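Glycerol dehydratase (PDB 1R9D) probably dehydrates glycerol without coenzyme B12, as a glycyl-radical enzyme of the pyruvate formate-lyase family. Local coordinates at residues S29-I33 against K118-V122; L34-F39 against L53-I58. All coordinates share one frame; numbering follows the deposited sequence.

Helix 30-40 serves both contacts, its first turn in contact 1 and the turns that follow in contact 2. Helix 113-125 packs on it in contact 1 and helix 47-61 in contact 2, and the stretch of chain that contact 1 closes contains the whole of contact 2. The two centres lie about 12 Å apart and the contacts touch directly: V122 CG1 comes 3.8 Å from T36 OG1, and I58 CD1 lies 4.0 Å from R31 NE. Both belong to the pyruvate formate-lyase-like part of the chain, each centre about 27 Å from the centre of the chain; contact 1 joins its helices by packing alone, contact 2 by packing and an H57-E37 hydrogen bond.

Contact 1 of 2, residues S29-I33 against K118-V122; sequences SERAI and KLKDV
L119 reaches across to S29 and A32 through one methyl group. Its CB leaves helix 113-125 with CG anti to the carbonyl carbon (chi1 -70°), and CG then divides into two branches. CD2 is the branch that does the touching: it stands 4.0 Å from S29 CB and the same distance from A32 CB, so a single methyl bridges the residue just before helix 30-40 and the first turn of that helix. The same CD2 has a looser neighbour in I33 CD1, at 4.5 Å. This is apolar helix-to-helix packing at the N-terminal end of helix 30-40, where I33 N bonds back to S29 O. V122, one turn beyond K118 and L119, sets CG2 4.0 Å from A32 O and 4.2 Å from A32 CB. I33 crosses V122 at about a right angle, and its CD1 meets V122 CG2 at 4.0 Å. I33 CD1 also lies 4.1 Å from K118 CB, beside the root of an extended lysine chain whose amino end leads away. R31 forms a salt bridge with E88; D121 of helix 113-125 forms one with K40 at the other end of helix 30-40.

Contact 2 of 2, residues L34-F39 against L53-I58; sequences LITESF and LALKHI
H57 and E37 make the polar link between these helices. H57 NE2 donates to E37 OE1 at 2.7 Å in a nearly straight bond (176°), with the oxygen lying in the ring plane. The carboxylate stands almost perpendicular to that ring, and NE2 meets OE1 from above the carboxylate plane. E37 reaches the imidazole by an extended chain, its CG anti to the backbone N (chi1 164°). This His-carboxylate pair would probably stabilise a positive charge on the ring. L34 O, which accepts the helical bond from S38 N, lies at the ring edge 3.2 Å from H57 CD2. S38 OG sits 3.3 Å from A54 CA and makes at most a weak bond to L53 O.

The axes of segments 34-39 and 53-58 point in broadly opposed directions, 133° apart, and approach to 8.6 Å. Helices 30-40 and 47-61 form a helical hairpin, and small residues bring them close: S38 and A54 have their CA atoms 5.3 Å apart.

Apolar contacts fill the rest. A54 CB touches I35 CG1 and also approaches the edge of the F39 ring, 3.8 Å from CE1. I58 meets two residues by different atoms, CG1 against L34 CB and CD1 against I35 CB. L34 divides its tip: CD1 lies near I58 O, whereas CD2 packs beside H57 NE2, the two side chains crossing at about a right angle. Outside these two segments, F39 meets the ring of W126, and I58 touches I276 of helix 260-277.

Contact 1 of 2, residues S29-I33 against K118-V122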
# COMPACT_ATOMS: atom_id res chain seq x y z
N SER A 29 22.62 -11.04 -17.65
CA SER A 29 22.07 -9.76 -17.21
C SER A 29 20.88 -9.18 -17.98
O SER A 29 20.32 -8.18 -17.56
CB SER A 29 23.19 -8.72 -17.16
OG SER A 29 23.82 -8.60 -18.43
N GLU A 30 20.50 -9.81 -19.09
CA GLU A 30 19.39 -9.30 -19.89
C GLU A 30 18.14 -8.95 -19.07
O GLU A 30 17.64 -7.82 -19.13
CB GLU A 30 19.00 -10.31 -20.98
CG GLU A 30 19.86 -10.27 -22.24
CD GLU A 30 21.28 -10.79 -22.04
OE1 GLU A 30 21.47 -11.69 -21.19
OE2 GLU A 30 22.20 -10.30 -22.73
N ARG A 31 17.61 -9.91 -18.32
CA ARG A 31 16.41 -9.63 -17.53
C ARG A 31 16.58 -8.46 -16.57
O ARG A 31 15.71 -7.59 -16.48
CB ARG A 31 15.96 -10.87 -16.74
CG ARG A 31 14.63 -10.63 -16.01
CD ARG A 31 14.27 -11.76 -15.05
NE ARG A 31 12.99 -11.51 -14.38
CZ ARG A 31 12.80 -10.66 -13.38
NH1 ARG A 31 13.81 -9.95 -12.90
NH2 ARG A 31 11.59 -10.52 -12.85
N ALA A 32 17.71 -8.43 -15.86
CA ALA A 32 17.97 -7.36 -14.90
C ALA A 32 17.93 -5.99 -15.55
O ALA A 32 17.37 -5.03 -15.00
CB ALA A 32 19.32 -7.58 -14.23
N ILE A 33 18.53 -5.88 -16.73
CA ILE A 33 18.55 -4.62 -17.45
C ILE A 33 17.14 -4.20 -17.88
O ILE A 33 16.76 -3.04 -17.74
CB ILE A 33 19.48 -4.71 -18.70
CG1 ILE A 33 20.94 -4.52 -18.29
CG2 ILE A 33 19.12 -3.63 -19.71
CD1 ILE A 33 21.44 -5.48 -17.23
N LYS A 118 27.37 -3.92 -16.86
CA LYS A 118 25.98 -3.54 -17.05
C LYS A 118 25.15 -3.61 -15.77
O LYS A 118 24.16 -2.88 -15.64
CB LYS A 118 25.33 -4.40 -18.13
CG LYS A 118 25.87 -4.10 -19.53
CD LYS A 118 25.13 -4.89 -20.60
CE LYS A 118 25.64 -4.53 -21.99
NZ LYS A 118 24.91 -5.25 -23.07
N LEU A 119 25.55 -4.46 -14.83
CA LEU A 119 24.81 -4.58 -13.58
C LEU A 119 25.02 -3.37 -12.67
O LEU A 119 24.23 -3.13 -11.76
CB LEU A 119 25.20 -5.86 -12.84
CG LEU A 119 24.72 -7.17 -13.47
CD1 LEU A 119 25.26 -8.34 -12.67
CD2 LEU A 119 23.20 -7.20 -13.50
N LYS A 120 26.09 -2.60 -12.90
CA LYS A 120 26.36 -1.44 -12.07
C LYS A 120 25.14 -0.53 -11.95
O LYS A 120 24.76 -0.13 -10.84
CB LYS A 120 27.54 -0.64 -12.62
CG LYS A 120 28.88 -1.34 -12.49
CD LYS A 120 30.00 -0.53 -13.12
CE LYS A 120 31.34 -1.23 -12.97
NZ LYS A 120 32.45 -0.46 -13.62
N ASP A 121 24.52 -0.19 -13.08
CA ASP A 121 23.34 0.67 -13.06
C ASP A 121 22.17 0.00 -12.35
O ASP A 121 21.34 0.68 -11.73
CB ASP A 121 22.92 1.03 -14.49
CG ASP A 121 21.77 2.02 -14.52
OD1 ASP A 121 21.97 3.17 -14.08
OD2 ASP A 121 20.67 1.65 -14.97
N VAL A 122 22.09 -1.32 -12.45
CA VAL A 122 21.01 -2.07 -11.81
C VAL A 122 21.11 -1.89 -10.30
O VAL A 122 20.13 -1.55 -9.64
CB VAL A 122 21.09 -3.57 -12.17
CG1 VAL A 122 19.99 -4.34 -11.45
CG2 VAL A 122 20.96 -3.75 -13.67

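Contact 2 of 2, residues L34-F39 against L53-I58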
# COMPACT_ATOMS: atom_id res chain seq x y z
N LEU A 34 16.37 -5.16 -18.39
CA LEU A 34 15.02 -4.89 -18.85
C LEU A 34 14.02 -4.47 -17.77
O LEU A 34 13.24 -3.54 -17.97
CB LEU A 34 14.48 -6.10 -19.62
CG LEU A 34 15.17 -6.39 -20.95
CD1 LEU A 34 14.62 -7.66 -21.55
CD2 LEU A 34 14.96 -5.22 -21.91
N ILE A 35 14.03 -5.15 -16.63
CA ILE A 35 13.09 -4.78 -15.57
C ILE A 35 13.46 -3.41 -15.01
O ILE A 35 12.58 -2.64 -14.61
CB ILE A 35 13.06 -5.84 -14.43
CG1 ILE A 35 11.86 -5.56 -13.51
CG2 ILE A 35 14.36 -5.82 -13.63
CD1 ILE A 35 11.57 -6.67 -12.51
N THR A 36 14.75 -3.10 -14.99
CA THR A 36 15.23 -1.81 -14.49
C THR A 36 14.74 -0.70 -15.42
O THR A 36 14.29 0.36 -14.97
CB THR A 36 16.78 -1.77 -14.42
OG1 THR A 36 17.24 -2.77 -13.49
CG2 THR A 36 17.28 -0.41 -13.98
N GLU A 37 14.83 -0.95 -16.72
CA GLU A 37 14.39 0.01 -17.72
C GLU A 37 12.89 0.27 -17.60
O GLU A 37 12.43 1.41 -17.68
CB GLU A 37 14.74 -0.50 -19.12
CG GLU A 37 14.03 0.20 -20.26
CD GLU A 37 14.58 -0.18 -21.62
OE1 GLU A 37 14.79 -1.39 -21.87
OE2 GLU A 37 14.80 0.73 -22.45
N SER A 38 12.12 -0.80 -17.41
CA SER A 38 10.67 -0.68 -17.29
C SER A 38 10.27 0.11 -16.04
O SER A 38 9.48 1.04 -16.13
CB SER A 38 10.01 -2.06 -17.27
OG SER A 38 8.60 -1.95 -17.20
N PHE A 39 10.82 -0.27 -14.89
CA PHE A 39 10.48 0.43 -13.65
C PHE A 39 10.80 1.92 -13.69
O PHE A 39 10.09 2.73 -13.08
CB PHE A 39 11.20 -0.22 -12.46
CG PHE A 39 10.36 -1.25 -11.73
CD1 PHE A 39 9.91 -2.39 -12.39
CD2 PHE A 39 10.00 -1.05 -10.40
CE1 PHE A 39 9.12 -3.33 -11.73
CE2 PHE A 39 9.21 -1.98 -9.73
CZ PHE A 39 8.76 -3.12 -10.40
N LEU A 53 3.56 -4.36 -16.46
CA LEU A 53 4.29 -3.67 -17.53
C LEU A 53 5.75 -4.13 -17.61
O LEU A 53 6.35 -4.12 -18.69
CB LEU A 53 4.23 -2.16 -17.31
CG LEU A 53 2.82 -1.56 -17.42
CD1 LEU A 53 2.81 -0.14 -16.89
CD2 LEU A 53 2.37 -1.61 -18.87
N ALA A 54 6.31 -4.53 -16.48
CA ALA A 54 7.69 -5.01 -16.45
C ALA A 54 7.76 -6.38 -17.11
O ALA A 54 8.65 -6.64 -17.92
CB ALA A 54 8.19 -5.10 -15.01
N LEU A 55 6.82 -7.26 -16.78
CA LEU A 55 6.79 -8.58 -17.39
C LEU A 55 6.63 -8.42 -18.90
O LEU A 55 7.27 -9.11 -19.68
CB LEU A 55 5.64 -9.43 -16.82
CG LEU A 55 5.49 -10.83 -17.41
CD1 LEU A 55 6.79 -11.61 -17.22
CD2 LEU A 55 4.34 -11.57 -16.75
N LYS A 56 5.77 -7.48 -19.30
CA LYS A 56 5.54 -7.21 -20.72
C LYS A 56 6.85 -6.80 -21.41
O LYS A 56 7.21 -7.34 -22.46
CB LYS A 56 4.51 -6.09 -20.88
CG LYS A 56 4.25 -5.63 -22.31
CD LYS A 56 3.19 -4.52 -22.32
CE LYS A 56 2.72 -4.17 -23.73
NZ LYS A 56 3.78 -3.50 -24.54
N HIS A 57 7.56 -5.85 -20.80
CA HIS A 57 8.81 -5.35 -21.36
C HIS A 57 9.88 -6.44 -21.44
O HIS A 57 10.68 -6.49 -22.38
CB HIS A 57 9.34 -4.19 -20.52
CG HIS A 57 10.43 -3.41 -21.18
ND1 HIS A 57 10.26 -2.78 -22.40
CD2 HIS A 57 11.70 -3.14 -20.79
CE1 HIS A 57 11.38 -2.16 -22.73
NE2 HIS A 57 12.27 -2.36 -21.77
N ILE A 58 9.89 -7.32 -20.44
CA ILE A 58 10.85 -8.42 -20.41
C ILE A 58 10.53 -9.42 -21.52
O ILE A 58 11.39 -9.77 -22.33
CB ILE A 58 10.81 -9.15 -19.05
CG1 ILE A 58 11.35 -8.23 -17.96
CG2 ILE A 58 11.60 -10.44 -19.12
CD1 ILE A 58 11.16 -8.76 -16.55